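Local coordinates for protein ftsY (Mycoplasma mycoides, PDB 1ZU4) that is a receptor for the signal recognition particle, of the SRP54-type family, whose modelled fragment joins a helical bundle to a P-loop NTPase-fold domain, at residues M53-T65 and A77-N89. Residues are numbered along the deposited sequence; the frame is centred on the assembly and turned at random.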
loop_
_atom_site.group_PDB
_atom_site.type_symbol
_atom_site.label_atom_id
_atom_site.label_comp_id
_atom_site.label_asym_id
_atom_site.label_seq_id
_atom_site.Cartn_x
_atom_site.Cartn_y
_atom_site.Cartn_z
ATOM N N MET A 53 6.519 -13.854 11.449
ATOM C CA MET A 53 6.215 -14.361 10.094
ATOM C C MET A 53 7.151 -15.489 9.663
ATOM O O MET A 53 6.701 -16.451 9.061
ATOM C CB MET A 53 6.228 -13.203 9.090
ATOM C CG MET A 53 4.901 -12.332 9.126
ATOM S SD MET A 53 3.543 -13.376 8.443
ATOM C CE MET A 53 2.098 -12.304 8.702
ATOM N N VAL A 54 8.448 -15.360 9.955
ATOM C CA VAL A 54 9.390 -16.466 9.712
ATOM C C VAL A 54 8.860 -17.727 10.381
ATOM O O VAL A 54 8.765 -18.765 9.751
ATOM C CB VAL A 54 10.823 -16.159 10.226
ATOM C CG1 VAL A 54 11.756 -17.381 10.118
ATOM C CG2 VAL A 54 11.402 -15.022 9.413
ATOM N N LEU A 55 8.497 -17.607 11.659
ATOM C CA LEU A 55 7.973 -18.729 12.425
ATOM C C LEU A 55 6.685 -19.321 11.828
ATOM O O LEU A 55 6.554 -20.530 11.689
ATOM C CB LEU A 55 7.745 -18.280 13.871
ATOM C CG LEU A 55 7.086 -19.291 14.797
ATOM C CD1 LEU A 55 8.141 -20.246 15.258
ATOM C CD2 LEU A 55 6.407 -18.586 15.955
ATOM N N LYS A 56 5.732 -18.478 11.489
ATOM C CA LYS A 56 4.476 -18.937 10.880
ATOM C C LYS A 56 4.702 -19.621 9.511
ATOM O O LYS A 56 4.132 -20.669 9.242
ATOM C CB LYS A 56 3.477 -17.771 10.760
ATOM C CG LYS A 56 2.057 -18.227 10.392
ATOM C CD LYS A 56 1.063 -17.065 10.187
ATOM C CE LYS A 56 0.450 -16.607 11.506
ATOM N NZ LYS A 56 1.445 -15.801 12.273
ATOM N N VAL A 57 5.564 -19.059 8.669
ATOM C CA VAL A 57 5.824 -19.638 7.333
ATOM C C VAL A 57 6.579 -20.974 7.444
ATOM O O VAL A 57 6.223 -21.955 6.798
ATOM C CB VAL A 57 6.537 -18.618 6.406
ATOM C CG1 VAL A 57 7.036 -19.292 5.105
ATOM C CG2 VAL A 57 5.559 -17.509 6.023
ATOM N N SER A 58 7.635 -20.999 8.250
ATOM C CA SER A 58 8.380 -22.245 8.497
ATOM C C SER A 58 7.465 -23.354 9.009
ATOM O O SER A 58 7.557 -24.495 8.529
ATOM C CB SER A 58 9.497 -22.010 9.504
ATOM O OG SER A 58 10.355 -23.157 9.565
ATOM N N ASN A 59 6.585 -23.033 9.955
ATOM C CA ASN A 59 5.664 -24.063 10.506
ATOM C C ASN A 59 4.706 -24.620 9.477
ATOM O O ASN A 59 4.498 -25.825 9.412
ATOM C CB ASN A 59 4.891 -23.557 11.717
ATOM C CG ASN A 59 5.746 -23.484 12.956
ATOM O OD1 ASN A 59 5.417 -22.761 13.904
ATOM N ND2 ASN A 59 6.863 -24.198 12.952
ATOM N N LEU A 60 4.138 -23.731 8.662
ATOM C CA LEU A 60 3.354 -24.134 7.499
ATOM C C LEU A 60 4.080 -25.037 6.486
ATOM O O LEU A 60 3.529 -26.049 6.059
ATOM C CB LEU A 60 2.799 -22.896 6.807
ATOM C CG LEU A 60 1.555 -22.311 7.489
ATOM C CD1 LEU A 60 1.287 -20.924 6.933
ATOM C CD2 LEU A 60 0.331 -23.270 7.366
ATOM N N VAL A 61 5.301 -24.657 6.085
ATOM C CA VAL A 61 6.111 -25.499 5.188
ATOM C C VAL A 61 6.381 -26.868 5.880
ATOM O O VAL A 61 6.215 -27.922 5.288
ATOM C CB VAL A 61 7.456 -24.855 4.834
ATOM C CG1 VAL A 61 8.337 -25.863 4.055
ATOM C CG2 VAL A 61 7.267 -23.574 3.979
ATOM N N ARG A 62 6.706 -26.833 7.164
ATOM C CA ARG A 62 6.971 -28.064 7.907
ATOM C C ARG A 62 5.719 -28.943 7.963
ATOM O O ARG A 62 5.795 -30.157 7.860
ATOM C CB ARG A 62 7.561 -27.715 9.288
ATOM C CG ARG A 62 7.504 -28.892 10.218
ATOM C CD ARG A 62 8.633 -29.003 11.199
ATOM N NE ARG A 62 9.433 -27.832 11.582
ATOM C CZ ARG A 62 10.695 -27.995 11.992
ATOM N NH1 ARG A 62 11.200 -29.216 11.978
ATOM N NH2 ARG A 62 11.460 -26.976 12.391
ATOM N N LYS A 63 4.549 -28.322 8.059
ATOM C CA LYS A 63 3.301 -29.063 8.091
ATOM C C LYS A 63 2.946 -29.741 6.769
ATOM O O LYS A 63 2.415 -30.852 6.755
ATOM C CB LYS A 63 2.168 -28.133 8.497
ATOM C CG LYS A 63 0.939 -28.910 8.924
ATOM C CD LYS A 63 0.315 -28.257 10.144
ATOM C CE LYS A 63 -0.636 -27.175 9.696
ATOM N NZ LYS A 63 -1.762 -27.822 8.946
ATOM N N LYS A 64 3.232 -29.048 5.670
ATOM C CA LYS A 64 2.915 -29.489 4.298
ATOM C C LYS A 64 3.877 -30.551 3.761
ATOM O O LYS A 64 3.658 -31.155 2.698
ATOM C CB LYS A 64 2.955 -28.256 3.386
ATOM C CG LYS A 64 1.789 -27.327 3.600
ATOM C CD LYS A 64 1.997 -25.922 3.069
ATOM C CE LYS A 64 1.028 -24.966 3.778
ATOM N NZ LYS A 64 -0.395 -25.134 3.299
ATOM N N THR A 65 4.979 -30.789 4.447
ATOM C CA THR A 65 6.036 -31.530 3.753
ATOM C C THR A 65 6.532 -32.717 4.574
ATOM O O THR A 65 6.271 -32.784 5.740
ATOM C CB THR A 65 7.255 -30.628 3.455
ATOM O OG1 THR A 65 7.697 -30.022 4.653
ATOM C CG2 THR A 65 6.927 -29.482 2.461
ATOM N N ALA A 77 5.440 -25.739 -1.535
ATOM C CA ALA A 77 5.057 -25.628 -0.129
ATOM C C ALA A 77 5.289 -24.224 0.409
ATOM O O ALA A 77 4.406 -23.631 1.045
ATOM C CB ALA A 77 5.834 -26.698 0.716
ATOM N N LEU A 78 6.476 -23.693 0.107
ATOM C CA LEU A 78 6.869 -22.384 0.546
ATOM C C LEU A 78 5.981 -21.305 -0.083
ATOM O O LEU A 78 5.521 -20.407 0.622
ATOM C CB LEU A 78 8.338 -22.155 0.201
ATOM C CG LEU A 78 8.915 -20.790 0.511
ATOM C CD1 LEU A 78 8.674 -20.412 1.995
ATOM C CD2 LEU A 78 10.396 -20.767 0.115
ATOM N N VAL A 79 5.714 -21.413 -1.390
ATOM C CA VAL A 79 4.855 -20.450 -2.105
ATOM C C VAL A 79 3.464 -20.389 -1.435
ATOM O O VAL A 79 2.978 -19.327 -1.128
ATOM C CB VAL A 79 4.758 -20.758 -3.634
ATOM C CG1 VAL A 79 3.738 -19.853 -4.301
ATOM C CG2 VAL A 79 6.119 -20.571 -4.328
ATOM N N GLU A 80 2.890 -21.555 -1.170
ATOM C CA GLU A 80 1.605 -21.691 -0.523
ATOM C C GLU A 80 1.616 -21.177 0.904
ATOM O O GLU A 80 0.675 -20.528 1.320
ATOM C CB GLU A 80 1.153 -23.167 -0.573
ATOM C CG GLU A 80 -0.159 -23.450 0.132
ATOM C CD GLU A 80 -0.628 -24.889 -0.141
ATOM O OE1 GLU A 80 -0.809 -25.243 -1.328
ATOM O OE2 GLU A 80 -0.794 -25.661 0.825
ATOM N N SER A 81 2.696 -21.438 1.638
ATOM C CA SER A 81 2.821 -20.990 3.039
ATOM C C SER A 81 2.989 -19.486 3.178
ATOM O O SER A 81 2.591 -18.917 4.197
ATOM C CB SER A 81 3.973 -21.710 3.769
ATOM O OG SER A 81 3.827 -23.159 3.711
ATOM N N LEU A 82 3.588 -18.848 2.169
ATOM C CA LEU A 82 3.770 -17.385 2.161
ATOM C C LEU A 82 2.410 -16.723 2.009
ATOM O O LEU A 82 2.051 -15.841 2.788
ATOM C CB LEU A 82 4.706 -16.957 1.037
ATOM C CG LEU A 82 6.202 -17.277 1.239
ATOM C CD1 LEU A 82 6.929 -17.182 -0.086
ATOM C CD2 LEU A 82 6.932 -16.419 2.330
ATOM N N TYR A 83 1.660 -17.175 1.005
ATOM C CA TYR A 83 0.309 -16.726 0.778
ATOM C C TYR A 83 -0.571 -16.958 2.003
ATOM O O TYR A 83 -1.341 -16.054 2.415
ATOM C CB TYR A 83 -0.252 -17.461 -0.453
ATOM C CG TYR A 83 -1.712 -17.303 -0.628
ATOM C CD1 TYR A 83 -2.235 -16.222 -1.363
ATOM C CD2 TYR A 83 -2.589 -18.207 -0.043
ATOM C CE1 TYR A 83 -3.558 -16.076 -1.523
ATOM C CE2 TYR A 83 -3.935 -18.042 -0.159
ATOM C CZ TYR A 83 -4.408 -16.991 -0.932
ATOM O OH TYR A 83 -5.730 -16.823 -1.061
ATOM N N GLN A 84 -0.529 -18.174 2.567
ATOM C CA GLN A 84 -1.350 -18.487 3.784
ATOM C C GLN A 84 -1.006 -17.650 5.034
ATOM O O GLN A 84 -1.889 -17.295 5.847
ATOM C CB GLN A 84 -1.338 -19.995 4.083
ATOM C CG GLN A 84 -2.018 -20.763 2.954
ATOM C CD GLN A 84 -2.223 -22.233 3.256
ATOM O OE1 GLN A 84 -1.539 -22.823 4.091
ATOM N NE2 GLN A 84 -3.155 -22.833 2.542
ATOM N N ALA A 85 0.276 -17.302 5.168
ATOM C CA ALA A 85 0.746 -16.517 6.308
ATOM C C ALA A 85 0.081 -15.142 6.290
ATOM O O ALA A 85 -0.338 -14.615 7.328
ATOM C CB ALA A 85 2.244 -16.380 6.262
ATOM N N TYR A 86 -0.014 -14.576 5.098
ATOM C CA TYR A 86 -0.685 -13.300 4.884
ATOM C C TYR A 86 -2.187 -13.438 5.025
ATOM O O TYR A 86 -2.824 -12.606 5.670
ATOM C CB TYR A 86 -0.358 -12.760 3.494
ATOM C CG TYR A 86 -0.862 -11.364 3.231
ATOM C CD1 TYR A 86 -0.033 -10.271 3.483
ATOM C CD2 TYR A 86 -2.185 -11.126 2.780
ATOM C CE1 TYR A 86 -0.457 -8.977 3.262
ATOM C CE2 TYR A 86 -2.648 -9.790 2.561
ATOM C CZ TYR A 86 -1.750 -8.738 2.793
ATOM O OH TYR A 86 -2.090 -7.426 2.608
ATOM N N THR A 87 -2.760 -14.472 4.417
ATOM C CA THR A 87 -4.222 -14.583 4.389
ATOM C C THR A 87 -4.811 -15.137 5.704
ATOM O O THR A 87 -6.015 -15.195 5.834
ATOM C CB THR A 87 -4.709 -15.455 3.200
ATOM O OG1 THR A 87 -4.048 -16.724 3.269
ATOM C CG2 THR A 87 -4.386 -14.814 1.871
ATOM N N ASP A 88 -3.966 -15.578 6.645
ATOM C CA ASP A 88 -4.390 -15.986 7.992
ATOM C C ASP A 88 -4.754 -14.737 8.819
ATOM O O ASP A 88 -3.904 -14.089 9.452
ATOM C CB ASP A 88 -3.295 -16.839 8.678
ATOM C CG ASP A 88 -3.611 -17.171 10.149
ATOM O OD1 ASP A 88 -4.794 -17.456 10.467
ATOM O OD2 ASP A 88 -2.668 -17.141 10.980
ATOM N N ASN A 89 -6.024 -14.379 8.769
ATOM C CA ASN A 89 -6.515 -13.184 9.430
ATOM C C ASN A 89 -8.045 -13.218 9.573
ATOM O O ASN A 89 -8.739 -14.036 8.957
ATOM C CB ASN A 89 -6.061 -11.912 8.672
ATOM C CG ASN A 89 -6.539 -11.887 7.231
ATOM O OD1 ASN A 89 -7.753 -11.946 6.963
ATOM N ND2 ASN A 89 -5.584 -11.812 6.284
#
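Val57 drops as a knob into the hole formed by Leu78, Ser81, Leu82 and Ala85, and its two methyls divide the work. Val57 CG1, anti to the backbone N (chi1 170°), reaches Leu78 CD1 at 3.7 Å and lies near Leu82 CD2, while Val57 CG2 presses on Ala85 CB at 3.5 Å. One turn on, Val61 lays CG2 against Leu78 CA. Ser81 is the reciprocal knob, set among Val57, Leu60, Val61 and Lys64. With chi1 at -56°, Ser81 OG donates a hydrogen bond to Ala77 O (2.8 Å) from above the carbonyl plane, so the buried hydroxyl is satisfied while Ser81 CB packs tightly on Leu60 CB at 3.5 Å. These are neighbouring helices of the N-terminal bundle of an SRP54-type protein, opposed but well off antiparallel (134°), the segment axes 8.6 Å apart at closest approach; Leu44 packs on Val57 and Phe37 on Val61, both from helix 34-46. At the more open margin Lys64 extends past Ser81 and bends at chi4, placing NZ between two acceptors. Lys64 NZ forms a salt bridge to Glu80 OE2 (2.6 Å), on its anti lone pair, and a hydrogen bond to Gln84 OE1 (2.7 Å), the latter from above the carbonyl plane. Toward the other end, Met53 bends at chi2 to bring SD within 3.9 Å of Ala85 CB, and Lys56 runs its CD over Ala85 CA, with NZ beyond salt-bridge distance of Asp88.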